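PDB 5J6Q: cell wall binding protein cwp8 from Peptoclostridium difficile, which probably anchors itself in the bacterial cell wall through three CWB2 modules and, as an S-layer-associated protein, may contribute to cell adhesion. Local coordinates for residues Glu223-Gln228 with Glu240-Asp245; Gln67-Thr72 with Val180-Ala185; Lys21-Lys26 with Asn37-Asp42; Asn210-Gly215 with Ile246-Ala251. One frame throughout, in Å; residues are numbered along the deposited sequence.

Contact 1: Glu223-Gln228 with Glu240-Asp245; sequences EAILTQ and EKSSFD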
loop_
_atom_site.group_PDB
_atom_site.type_symbol
_atom_site.label_atom_id
_atom_site.label_comp_id
_atom_site.label_asym_id
_atom_site.label_seq_id
_atom_site.Cartn_x
_atom_site.Cartn_y
_atom_site.Cartn_z
ATOM N N GLU A 223 13.099 -7.693 -5.081
ATOM C CA GLU A 223 12.377 -7.044 -6.171
ATOM C C GLU A 223 12.359 -7.926 -7.423
ATOM O O GLU A 223 13.395 -8.142 -8.038
ATOM C CB GLU A 223 13.027 -5.686 -6.479
ATOM C CG GLU A 223 12.898 -4.717 -5.315
ATOM C CD GLU A 223 13.905 -3.581 -5.373
ATOM O OE1 GLU A 223 13.496 -2.428 -5.129
ATOM O OE2 GLU A 223 15.096 -3.837 -5.650
ATOM N N ALA A 224 11.176 -8.437 -7.783
ATOM C CA ALA A 224 10.963 -9.293 -8.939
ATOM C C ALA A 224 9.827 -8.706 -9.766
ATOM O O ALA A 224 8.831 -9.371 -10.047
ATOM C CB ALA A 224 10.609 -10.702 -8.483
ATOM N N ILE A 225 9.977 -7.440 -10.134
ATOM C CA ILE A 225 8.983 -6.727 -10.929
ATOM C C ILE A 225 9.391 -6.749 -12.397
ATOM O O ILE A 225 10.538 -6.446 -12.717
ATOM C CB ILE A 225 8.851 -5.277 -10.404
ATOM C CG1 ILE A 225 8.571 -5.287 -8.892
ATOM C CG2 ILE A 225 7.730 -4.553 -11.143
ATOM C CD1 ILE A 225 8.516 -3.890 -8.293
ATOM N N LEU A 226 8.460 -7.108 -13.287
ATOM C CA LEU A 226 8.759 -7.180 -14.714
ATOM C C LEU A 226 8.407 -5.888 -15.445
ATOM O O LEU A 226 7.342 -5.316 -15.212
ATOM C CB LEU A 226 7.987 -8.346 -15.344
ATOM C CG LEU A 226 8.169 -9.686 -14.639
ATOM C CD1 LEU A 226 7.282 -10.721 -15.291
ATOM C CD2 LEU A 226 9.613 -10.132 -14.723
ATOM N N THR A 227 9.305 -5.431 -16.329
ATOM C CA THR A 227 9.088 -4.229 -17.115
ATOM C C THR A 227 8.021 -4.511 -18.161
ATOM O O THR A 227 7.797 -5.671 -18.508
ATOM C CB THR A 227 10.404 -3.815 -17.783
ATOM O OG1 THR A 227 11.449 -3.912 -16.815
ATOM C CG2 THR A 227 10.352 -2.402 -18.334
ATOM N N GLN A 228 7.362 -3.464 -18.663
ATOM C CA GLN A 228 6.328 -3.612 -19.679
ATOM C C GLN A 228 6.824 -4.424 -20.880
ATOM O O GLN A 228 6.008 -5.041 -21.553
ATOM C CB GLN A 228 5.851 -2.228 -20.145
ATOM C CG GLN A 228 4.689 -2.305 -21.125
ATOM C CD GLN A 228 4.270 -0.935 -21.586
ATOM O OE1 GLN A 228 4.738 -0.428 -22.607
ATOM N NE2 GLN A 228 3.370 -0.297 -20.836
ATOM N N GLU A 240 3.405 -15.184 -13.133
ATOM C CA GLU A 240 2.051 -14.639 -13.210
ATOM C C GLU A 240 1.796 -13.669 -12.046
ATOM O O GLU A 240 0.652 -13.365 -11.722
ATOM C CB GLU A 240 1.038 -15.799 -13.178
ATOM C CG GLU A 240 -0.383 -15.377 -13.512
ATOM C CD GLU A 240 -1.406 -16.408 -13.074
ATOM O OE1 GLU A 240 -2.355 -16.664 -13.845
ATOM O OE2 GLU A 240 -1.263 -16.959 -11.959
ATOM N N LYS A 241 2.870 -13.174 -11.430
ATOM C CA LYS A 241 2.773 -12.266 -10.304
ATOM C C LYS A 241 4.041 -11.434 -10.196
ATOM O O LYS A 241 5.134 -11.958 -10.426
ATOM C CB LYS A 241 2.576 -13.077 -9.010
ATOM C CG LYS A 241 1.355 -12.650 -8.210
ATOM C CD LYS A 241 0.300 -13.746 -8.162
ATOM C CE LYS A 241 -0.113 -14.028 -6.737
ATOM N NZ LYS A 241 -1.552 -14.399 -6.640
ATOM N N SER A 242 3.899 -10.139 -9.879
ATOM C CA SER A 242 5.047 -9.254 -9.688
ATOM C C SER A 242 5.247 -9.172 -8.202
ATOM O O SER A 242 4.266 -9.272 -7.482
ATOM C CB SER A 242 4.770 -7.858 -10.239
ATOM O OG SER A 242 5.927 -7.303 -10.848
ATOM N N SER A 243 6.464 -8.980 -7.711
ATOM C CA SER A 243 6.565 -8.960 -6.283
ATOM C C SER A 243 7.715 -8.168 -5.781
ATOM O O SER A 243 8.651 -7.824 -6.519
ATOM C CB SER A 243 6.672 -10.395 -5.740
ATOM O OG SER A 243 7.973 -10.961 -5.887
ATOM N N PHE A 244 7.628 -7.866 -4.506
ATOM C CA PHE A 244 8.700 -7.199 -3.835
ATOM C C PHE A 244 8.402 -7.163 -2.407
ATOM O O PHE A 244 7.268 -7.418 -1.958
ATOM C CB PHE A 244 9.030 -5.791 -4.409
ATOM C CG PHE A 244 8.038 -4.653 -4.219
ATOM C CD1 PHE A 244 8.204 -3.733 -3.207
ATOM C CD2 PHE A 244 6.993 -4.483 -5.089
ATOM C CE1 PHE A 244 7.323 -2.648 -3.078
ATOM C CE2 PHE A 244 6.117 -3.400 -4.959
ATOM C CZ PHE A 244 6.291 -2.498 -3.958
ATOM N N ASP A 245 9.425 -6.883 -1.673
ATOM C CA ASP A 245 9.417 -6.823 -0.222
ATOM C C ASP A 245 9.662 -5.390 0.183
ATOM O O ASP A 245 10.525 -4.698 -0.404
ATOM C CB ASP A 245 10.545 -7.715 0.416
ATOM C CG ASP A 245 10.185 -9.192 0.704
ATOM O OD1 ASP A 245 9.148 -9.699 0.147
ATOM O OD2 ASP A 245 10.942 -9.850 1.465
#
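Ala-224 and Ser-243 join the two chains through their backbones, while Ile-225 reaches past them to Phe-244. The amide N of Ala-224 donates to Ser-243 O at 2.9 Å in a nearly straight bond, N-H...O 167°. The return bond, from Ser-243 N to Ala-224 O at 3.3 Å, is weak. Beside these bonds the CB of Ala-224 lies 3.7 Å from Ser-243 OG. Ile-225 makes the apolar contact: its CD1 approaches Phe-244 CD2 to 3.6 Å, coming obliquely to the ring, and CG1 rests 3.5 Å from Ser-243 O. The two branches of this isoleucine divide the work. CG1 stands beside its own backbone N (chi1 -53°), and the anti chi2 of 176° sets CD1 against the phenylalanine, whereas CG2 turns to Ser-242 and meets OG at 3.3 Å. Next along, the CB of Phe-244 sits 4.0 Å from Glu-223 CA.

Farther out, helix 265-280 backs this corner. His-272 packs edge-to-face with Phe-244 and also touches Glu-223, and Arg-269 lies against Ile-225 while its NE binds Leu-226 O. On its other side the strand carrying Phe-244 is bonded to strand 256-262, with Phe-244 paired to Val-260. The contact is thus the fraying end of an antiparallel pair, where edge strand 217-224 gives way to loop beside strand 242-249 in a four-stranded mixed sheet packed against a helix, within Cwp8 domain 3.

Contact 2: Gln67-Thr72 with Val180-Ala185; sequences QSLKVT and VTVKNA
Leu-69 and Val-182 face each other as a hydrogen-bonded antiparallel pair, and their side chains run abreast in the same direction into the tightly packed face of the sheet. Leu-69 CD1 meets Val-182 CB at 3.8 Å. The leucine CG stands between the backbone N and the carbonyl carbon (chi1 53°), and chi2 of 71° then sets CD1 against Val-182. The backbones hold this pair from both directions: Val-182 N reaches Leu-69 O at 2.9 Å, and Leu-69 N reaches Val-182 O at 3.0 Å. Val-71 and Val-180 form the next such pair, with Val-71 N 2.8 Å from Val-180 O. Leu-15 of helix 13-24 touches Val-71, Val-180 and Val-182, and Leu-56 and Ile-60 of helix 53-61 add to the same apolar layer.

The opposite face is looser and more exposed. Here the non-hydrogen-bonded pairs Ser-68 with Lys-183 and Lys-70 with Thr-181 make only light contacts, such as Lys-70 CG to Thr-181 OG1 at 4.0 Å, and both lysine chains run extended beyond CG, their amino ends diverging from the partner strand. Beyond the last pair Asn-184 N still donates to Gln-67 O at 3.2 Å, nearly in line with that carbonyl; the side-chain ends are tied elsewhere, Asn-184 ND2 to Leu-63 O and Gln-67 OE1 to Thr-64 N. Two regular antiparallel strands, bonded within a five-stranded mixed sheet with helices on the apolar face, give the layered alpha/beta construction of this N-terminal part of Cwp8.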
loop_
_atom_site.group_PDB
_atom_site.type_symbol
_atom_site.label_atom_id
_atom_site.label_comp_id
_atom_site.label_asym_id
_atom_site.label_seq_id
_atom_site.Cartn_x
_atom_site.Cartn_y
_atom_site.Cartn_z
ATOM N N GLN A 67 17.967 -9.675 13.003
ATOM C CA GLN A 67 18.848 -10.817 12.683
ATOM C C GLN A 67 18.087 -12.003 12.115
ATOM O O GLN A 67 16.927 -12.260 12.450
ATOM C CB GLN A 67 19.608 -11.253 13.954
ATOM C CG GLN A 67 20.686 -10.241 14.355
ATOM C CD GLN A 67 21.656 -10.856 15.348
ATOM O OE1 GLN A 67 21.251 -11.513 16.342
ATOM N NE2 GLN A 67 22.949 -10.669 15.099
ATOM N N SER A 68 18.742 -12.749 11.294
ATOM C CA SER A 68 18.119 -13.913 10.711
ATOM C C SER A 68 19.157 -15.051 10.616
ATOM O O SER A 68 20.369 -14.806 10.808
ATOM C CB SER A 68 17.536 -13.521 9.347
ATOM O OG SER A 68 18.485 -13.494 8.293
ATOM N N LEU A 69 18.695 -16.309 10.331
ATOM C CA LEU A 69 19.629 -17.413 10.149
ATOM C C LEU A 69 18.962 -18.321 9.130
ATOM O O LEU A 69 17.726 -18.220 8.948
ATOM C CB LEU A 69 19.910 -18.187 11.478
ATOM C CG LEU A 69 18.627 -18.681 12.234
ATOM C CD1 LEU A 69 17.925 -19.843 11.519
ATOM C CD2 LEU A 69 19.030 -19.171 13.710
ATOM N N LYS A 70 19.695 -19.181 8.483
ATOM C CA LYS A 70 18.997 -20.068 7.541
ATOM C C LYS A 70 19.132 -21.523 7.968
ATOM O O LYS A 70 20.170 -21.882 8.462
ATOM C CB LYS A 70 19.615 -20.007 6.104
ATOM C CG LYS A 70 19.677 -18.615 5.422
ATOM C CD LYS A 70 20.806 -18.597 4.317
ATOM C CE LYS A 70 21.015 -17.235 3.655
ATOM N NZ LYS A 70 22.263 -17.206 2.803
ATOM N N VAL A 71 18.085 -22.332 7.757
ATOM C CA VAL A 71 18.126 -23.763 7.974
ATOM C C VAL A 71 18.137 -24.465 6.666
ATOM O O VAL A 71 17.222 -24.292 5.883
ATOM C CB VAL A 71 16.936 -24.267 8.762
ATOM C CG1 VAL A 71 17.115 -25.771 9.025
ATOM C CG2 VAL A 71 16.783 -23.506 10.055
ATOM N N THR A 72 19.146 -25.261 6.396
ATOM C CA THR A 72 19.110 -25.957 5.154
ATOM C C THR A 72 18.870 -27.439 5.500
ATOM O O THR A 72 19.434 -27.997 6.477
ATOM C CB THR A 72 20.431 -25.761 4.307
ATOM O OG1 THR A 72 21.508 -26.350 5.016
ATOM C CG2 THR A 72 20.704 -24.268 3.972
ATOM N N VAL A 180 15.136 -22.479 4.747
ATOM C CA VAL A 180 14.110 -21.790 5.431
ATOM C C VAL A 180 14.832 -20.705 6.169
ATOM O O VAL A 180 15.783 -20.959 6.945
ATOM C CB VAL A 180 13.367 -22.749 6.411
ATOM C CG1 VAL A 180 12.275 -21.994 7.159
ATOM C CG2 VAL A 180 12.807 -23.968 5.655
ATOM N N THR A 181 14.389 -19.519 5.999
ATOM C CA THR A 181 15.075 -18.421 6.659
ATOM C C THR A 181 14.268 -18.102 7.784
ATOM O O THR A 181 13.046 -18.082 7.614
ATOM C CB THR A 181 15.201 -17.245 5.659
ATOM O OG1 THR A 181 15.921 -17.764 4.512
ATOM C CG2 THR A 181 15.876 -16.039 6.274
ATOM N N VAL A 182 14.888 -17.886 8.958
ATOM C CA VAL A 182 14.115 -17.567 10.150
ATOM C C VAL A 182 14.521 -16.203 10.576
ATOM O O VAL A 182 15.733 -15.978 10.732
ATOM C CB VAL A 182 14.332 -18.598 11.329
ATOM C CG1 VAL A 182 13.643 -18.085 12.569
ATOM C CG2 VAL A 182 13.744 -19.974 10.960
ATOM N N LYS A 183 13.517 -15.286 10.788
ATOM C CA LYS A 183 13.821 -13.895 11.116
ATOM C C LYS A 183 13.160 -13.411 12.348
ATOM O O LYS A 183 11.963 -13.660 12.537
ATOM C CB LYS A 183 13.323 -12.909 10.001
ATOM C CG LYS A 183 13.644 -13.258 8.579
ATOM C CD LYS A 183 13.266 -12.033 7.667
ATOM C CE LYS A 183 13.580 -12.237 6.198
ATOM N NZ LYS A 183 12.921 -11.197 5.316
ATOM N N ASN A 184 13.895 -12.710 13.208
ATOM C CA ASN A 184 13.182 -12.139 14.328
ATOM C C ASN A 184 12.640 -10.757 13.796
ATOM O O ASN A 184 13.311 -9.730 13.833
ATOM C CB ASN A 184 14.075 -12.005 15.496
ATOM C CG ASN A 184 13.470 -11.267 16.648
ATOM O OD1 ASN A 184 12.377 -10.710 16.546
ATOM N ND2 ASN A 184 14.143 -11.196 17.805
ATOM N N ALA A 185 11.412 -10.784 13.294
ATOM C CA ALA A 185 10.760 -9.613 12.693
ATOM C C ALA A 185 9.314 -9.937 12.466
ATOM O O ALA A 185 8.923 -11.110 12.578
ATOM C CB ALA A 185 11.412 -9.269 11.355
#

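Contact 3: Lys21-Lys26 with Asn37-Asp42; sequences KALEVK and NDRVYD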
loop_
_atom_site.group_PDB
_atom_site.type_symbol
_atom_site.label_atom_id
_atom_site.label_comp_id
_atom_site.label_asym_id
_atom_site.label_seq_id
_atom_site.Cartn_x
_atom_site.Cartn_y
_atom_site.Cartn_z
ATOM N N LYS A 21 11.441 -34.261 13.770
ATOM C CA LYS A 21 11.028 -35.503 13.125
ATOM C C LYS A 21 11.965 -35.930 12.036
ATOM O O LYS A 21 12.321 -37.115 11.967
ATOM C CB LYS A 21 9.612 -35.329 12.548
ATOM C CG LYS A 21 8.532 -35.431 13.618
ATOM C CD LYS A 21 7.128 -35.416 12.989
ATOM C CE LYS A 21 6.062 -35.035 14.002
ATOM N NZ LYS A 21 4.775 -34.647 13.354
ATOM N N ALA A 22 12.411 -34.969 11.171
ATOM C CA ALA A 22 13.285 -35.325 10.040
ATOM C C ALA A 22 14.636 -35.864 10.579
ATOM O O ALA A 22 15.257 -36.770 9.974
ATOM C CB ALA A 22 13.514 -34.084 9.133
ATOM N N LEU A 23 15.115 -35.277 11.691
ATOM C CA LEU A 23 16.371 -35.782 12.296
ATOM C C LEU A 23 16.210 -37.261 12.723
ATOM O O LEU A 23 17.203 -37.948 12.872
ATOM C CB LEU A 23 16.737 -34.960 13.564
ATOM C CG LEU A 23 17.149 -33.538 13.278
ATOM C CD1 LEU A 23 17.383 -32.734 14.564
ATOM C CD2 LEU A 23 18.437 -33.590 12.460
ATOM N N GLU A 24 14.958 -37.757 12.942
ATOM C CA GLU A 24 14.899 -39.157 13.361
ATOM C C GLU A 24 15.057 -40.147 12.205
ATOM O O GLU A 24 15.452 -41.291 12.466
ATOM C CB GLU A 24 13.609 -39.389 14.157
ATOM C CG GLU A 24 13.701 -38.683 15.503
ATOM C CD GLU A 24 15.134 -38.761 16.080
ATOM O OE1 GLU A 24 15.945 -37.786 15.952
ATOM O OE2 GLU A 24 15.467 -39.794 16.638
ATOM N N VAL A 25 14.811 -39.709 10.929
ATOM C CA VAL A 25 14.916 -40.634 9.806
ATOM C C VAL A 25 16.362 -41.073 9.571
ATOM O O VAL A 25 17.225 -40.255 9.180
ATOM C CB VAL A 25 14.293 -39.975 8.555
ATOM C CG1 VAL A 25 14.289 -40.966 7.406
ATOM C CG2 VAL A 25 12.850 -39.513 8.847
ATOM N N LYS A 26 16.638 -42.359 9.816
ATOM C CA LYS A 26 17.979 -42.892 9.628
ATOM C C LYS A 26 17.958 -44.070 8.613
ATOM O O LYS A 26 16.876 -44.595 8.287
ATOM C CB LYS A 26 18.533 -43.408 10.969
ATOM C CG LYS A 26 19.406 -42.374 11.674
ATOM C CD LYS A 26 18.635 -41.334 12.409
ATOM C CE LYS A 26 19.449 -40.789 13.584
ATOM N NZ LYS A 26 18.559 -40.398 14.707
ATOM N N ASN A 37 22.255 -46.297 10.298
ATOM C CA ASN A 37 21.885 -45.294 11.314
ATOM C C ASN A 37 22.333 -43.862 10.987
ATOM O O ASN A 37 22.027 -42.968 11.778
ATOM C CB ASN A 37 22.408 -45.620 12.706
ATOM C CG ASN A 37 21.241 -45.932 13.569
ATOM O OD1 ASN A 37 20.854 -45.099 14.388
ATOM N ND2 ASN A 37 20.578 -47.082 13.373
ATOM N N ASP A 38 23.074 -43.625 9.869
ATOM C CA ASP A 38 23.411 -42.249 9.503
ATOM C C ASP A 38 22.073 -41.516 9.317
ATOM O O ASP A 38 21.081 -42.192 8.905
ATOM C CB ASP A 38 24.145 -42.240 8.162
ATOM C CG ASP A 38 25.633 -42.305 8.291
ATOM O OD1 ASP A 38 26.125 -42.473 9.435
ATOM O OD2 ASP A 38 26.319 -42.194 7.254
ATOM N N ARG A 39 21.980 -40.197 9.625
ATOM C CA ARG A 39 20.712 -39.567 9.287
ATOM C C ARG A 39 20.532 -39.516 7.745
ATOM O O ARG A 39 21.514 -39.452 6.989
ATOM C CB ARG A 39 20.569 -38.106 9.734
ATOM C CG ARG A 39 20.911 -37.859 11.198
ATOM C CD ARG A 39 21.398 -36.406 11.322
ATOM N NE ARG A 39 21.300 -35.995 12.712
ATOM C CZ ARG A 39 21.623 -34.803 13.210
ATOM N NH1 ARG A 39 21.498 -34.569 14.513
ATOM N NH2 ARG A 39 22.069 -33.825 12.404
ATOM N N VAL A 40 19.280 -39.506 7.319
ATOM C CA VAL A 40 19.019 -39.419 5.888
ATOM C C VAL A 40 18.870 -37.946 5.490
ATOM O O VAL A 40 19.003 -37.659 4.308
ATOM C CB VAL A 40 17.828 -40.245 5.376
ATOM C CG1 VAL A 40 17.798 -41.770 5.610
ATOM C CG2 VAL A 40 16.570 -39.554 4.910
ATOM N N TYR A 41 18.583 -37.036 6.433
ATOM C CA TYR A 41 18.540 -35.632 6.046
ATOM C C TYR A 41 19.783 -34.980 6.548
ATOM O O TYR A 41 20.228 -35.248 7.680
ATOM C CB TYR A 41 17.298 -34.911 6.566
ATOM C CG TYR A 41 16.070 -35.487 5.901
ATOM C CD1 TYR A 41 15.186 -36.281 6.610
ATOM C CD2 TYR A 41 15.820 -35.260 4.549
ATOM C CE1 TYR A 41 14.063 -36.845 5.992
ATOM C CE2 TYR A 41 14.708 -35.816 3.917
ATOM C CZ TYR A 41 13.838 -36.609 4.644
ATOM O OH TYR A 41 12.748 -37.158 4.008
ATOM N N ASP A 42 20.388 -34.155 5.672
ATOM C CA ASP A 42 21.567 -33.419 6.003
ATOM C C ASP A 42 20.983 -32.029 6.419
ATOM O O ASP A 42 20.421 -31.270 5.604
ATOM C CB ASP A 42 22.521 -33.370 4.768
ATOM C CG ASP A 42 23.680 -32.445 5.035
ATOM O OD1 ASP A 42 23.775 -31.963 6.152
ATOM O OD2 ASP A 42 24.503 -32.191 4.093
#
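Arg-39 and Leu-23 meet where helix 13-24 ends and the chain comes back to enter strand 41-45, a helix-to-strand connection beside the mixed sheet. The arginine starts beside the other backbone, with CB 4.0 Å from Val-25 O. Its CG, anti to its own carbonyl carbon (chi1 -50°), lies 4.1 Å from Lys-26 CE and equally far from Leu-23 O, both on the same side of it. From CG to NE the chain is extended and keeps abreast of Leu-23, heading in the same direction. At the tip the guanidinium lies flat against the leucine: Leu-23 CD2 sits over the centre of one face, 3.5 Å from Arg-39 CZ, with NE, NH1 and NH2 all a little farther. The charged end is held by carbonyls beyond the contact, NH2 by Leu-50 O and NH1 weakly by Thr-51 O, which would fix the plane over the methyl group.

One backbone bond crosses between the segments, Val-40 N to Val-25 O at 2.9 Å, and Lys-26 and Arg-39 form a single bridge there. Lys-26, bent at chi2 and chi4, is placed beside Arg-39, but its CG is modelled too close to Asn-37 O and its path is doubtful. Val-25 CG1 packs against Val-40 CG2 at 3.7 Å, while Val-40 CG2 also lies over one face of the Tyr-41 ring. That ring packs against Ile-73 of the adjoining strand 68-75. Tyr-41 CD1 touches the helix by 3.7 Å to Ala-22 CB, and Ala-22 O lies at the ring edge, in its plane, 3.4 Å from Tyr-41 CD1.

Contact 4: Asn210-Gly215 with Ile246-Ala251; sequences NKVKNG and IVLSKA
A Schellman motif ends helix 203-213, and it is this helix terminus, with Gly-215 as its C-prime residue, that Lys-250 reaches across to from segment 246-251. Gly-215 has a positive phi of 87°, in keeping with that role. Its N bonds weakly back to Val-212 O, and the motif is completed by Tyr-216 N bonding to Lys-211 O.

Nearer the sheet the helix is met through two apolar side chains. Val-212 and Leu-248 cross at about a right angle, and Val-212 CG2 comes 4.1 Å from Leu-248 CD1. Both also touch Leu-218 of strand 217-224, and Val-278 of helix 265-280 packs on the valine, so this contact belongs to the helix-sheet interface of Cwp8 domain 3. Lys-211 passes near Leu-248 CB, but its NZ is engaged by Glu-256 in a salt bridge and the side chain makes a cation-pi contact with Tyr-216.

Lys-250 has CG anti to its backbone N (chi1 -152°) and an extended chain. Lys-250 CG comes 3.2 Å from Gly-215 O. Farther out, Lys-250 CD lies 3.3 Å from Asn-214 O, and Lys-250 CE is 3.4 Å from Asn-214 O. At the tip Lys-250 NZ donates to Asn-214 O at 2.9 Å, standing 32° out of that carbonyl's plane.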
loop_
_atom_site.group_PDB
_atom_site.type_symbol
_atom_site.label_atom_id
_atom_site.label_comp_id
_atom_site.label_asym_id
_atom_site.label_seq_id
_atom_site.Cartn_x
_atom_site.Cartn_y
_atom_site.Cartn_z
ATOM N N ASN A 210 2.663 6.483 7.244
ATOM C CA ASN A 210 2.731 6.996 8.640
ATOM C C ASN A 210 3.935 6.419 9.428
ATOM O O ASN A 210 4.534 7.152 10.237
ATOM C CB ASN A 210 1.469 6.662 9.456
ATOM C CG ASN A 210 1.231 7.691 10.602
ATOM O OD1 ASN A 210 0.478 8.669 10.425
ATOM N ND2 ASN A 210 1.842 7.581 11.803
ATOM N N LYS A 211 4.282 5.119 9.207
ATOM C CA LYS A 211 5.418 4.561 9.931
ATOM C C LYS A 211 6.717 5.242 9.490
ATOM O O LYS A 211 7.556 5.504 10.335
ATOM C CB LYS A 211 5.506 3.054 9.702
ATOM C CG LYS A 211 4.283 2.306 10.217
ATOM C CD LYS A 211 4.609 1.359 11.407
ATOM C CE LYS A 211 5.950 0.659 11.278
ATOM N NZ LYS A 211 5.871 -0.797 11.630
ATOM N N VAL A 212 6.883 5.549 8.197
ATOM C CA VAL A 212 8.113 6.185 7.736
ATOM C C VAL A 212 8.279 7.530 8.453
ATOM O O VAL A 212 9.310 7.765 9.062
ATOM C CB VAL A 212 8.080 6.337 6.201
ATOM C CG1 VAL A 212 9.314 7.101 5.719
ATOM C CG2 VAL A 212 8.018 4.950 5.538
ATOM N N LYS A 213 7.267 8.399 8.409
ATOM C CA LYS A 213 7.340 9.675 9.112
ATOM C C LYS A 213 7.666 9.450 10.609
ATOM O O LYS A 213 8.183 10.339 11.261
ATOM C CB LYS A 213 6.009 10.424 8.977
ATOM C CG LYS A 213 6.076 11.852 9.488
ATOM N N ASN A 214 7.379 8.258 11.141
ATOM C CA ASN A 214 7.657 7.937 12.530
ATOM C C ASN A 214 9.063 7.353 12.705
ATOM O O ASN A 214 9.291 6.541 13.603
ATOM C CB ASN A 214 6.595 6.978 13.062
ATOM C CG ASN A 214 5.254 7.648 13.259
ATOM O OD1 ASN A 214 4.289 6.991 13.662
ATOM N ND2 ASN A 214 5.095 8.947 12.991
ATOM N N GLY A 215 10.001 7.747 11.824
ATOM C CA GLY A 215 11.390 7.334 11.966
ATOM C C GLY A 215 11.730 6.007 11.332
ATOM O O GLY A 215 12.836 5.511 11.498
ATOM N N ILE A 246 8.918 -4.968 1.200
ATOM C CA ILE A 246 8.967 -3.648 1.784
ATOM C C ILE A 246 9.445 -3.864 3.175
ATOM O O ILE A 246 8.783 -4.619 3.876
ATOM C CB ILE A 246 7.507 -3.015 1.813
ATOM C CG1 ILE A 246 6.917 -2.910 0.447
ATOM C CG2 ILE A 246 7.535 -1.682 2.500
ATOM C CD1 ILE A 246 5.377 -2.729 0.462
ATOM N N VAL A 247 10.507 -3.178 3.626
ATOM C CA VAL A 247 11.035 -3.357 4.957
ATOM C C VAL A 247 11.044 -2.055 5.729
ATOM O O VAL A 247 11.614 -1.072 5.263
ATOM C CB VAL A 247 12.505 -3.912 4.793
ATOM C CG1 VAL A 247 13.133 -4.189 6.154
ATOM C CG2 VAL A 247 12.500 -5.169 3.928
ATOM N N LEU A 248 10.448 -2.042 6.925
ATOM C CA LEU A 248 10.424 -0.841 7.746
ATOM C C LEU A 248 11.315 -1.094 8.948
ATOM O O LEU A 248 11.143 -2.107 9.598
ATOM C CB LEU A 248 9.010 -0.480 8.237
ATOM C CG LEU A 248 7.996 -0.149 7.147
ATOM C CD1 LEU A 248 8.608 0.906 6.214
ATOM C CD2 LEU A 248 7.597 -1.400 6.394
ATOM N N SER A 249 12.236 -0.169 9.267
ATOM C CA SER A 249 13.145 -0.345 10.396
ATOM C C SER A 249 13.417 0.945 11.153
ATOM O O SER A 249 13.326 2.056 10.608
ATOM C CB SER A 249 14.496 -0.890 9.924
ATOM O OG SER A 249 14.384 -1.771 8.819
ATOM N N LYS A 250 13.775 0.774 12.418
ATOM C CA LYS A 250 14.111 1.867 13.331
ATOM C C LYS A 250 15.009 1.334 14.455
ATOM O O LYS A 250 14.912 0.156 14.791
ATOM C CB LYS A 250 12.830 2.461 13.929
ATOM C CG LYS A 250 12.974 3.923 14.301
ATOM C CD LYS A 250 11.639 4.495 14.721
ATOM C CE LYS A 250 11.807 5.622 15.706
ATOM N NZ LYS A 250 10.493 6.054 16.244
ATOM N N ALA A 251 15.880 2.184 15.033
ATOM C CA ALA A 251 16.766 1.755 16.114
ATOM C C ALA A 251 15.966 1.290 17.318
ATOM O O ALA A 251 14.925 1.874 17.621
ATOM C CB ALA A 251 17.674 2.897 16.530
#

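From the N terminus, contact 3 closes first, a short loop that returns helix 13-24 to strand 41-45. Contact 2 follows in series and closes a much longer one: more than a hundred residues lie between strand 68-75 and strand 178-183. Contacts 2 and 3 reach the same five-stranded sheet, in which strands 41-45 and 68-75 are neighbours. Farther along, contact 4 ties helix 203-213 to strand 242-249. Contact 1 is nested inside that loop and pairs the same strand with strand 217-224; the centres of contacts 1 and 4, both within Cwp8 domain 3, are about 23 Å apart.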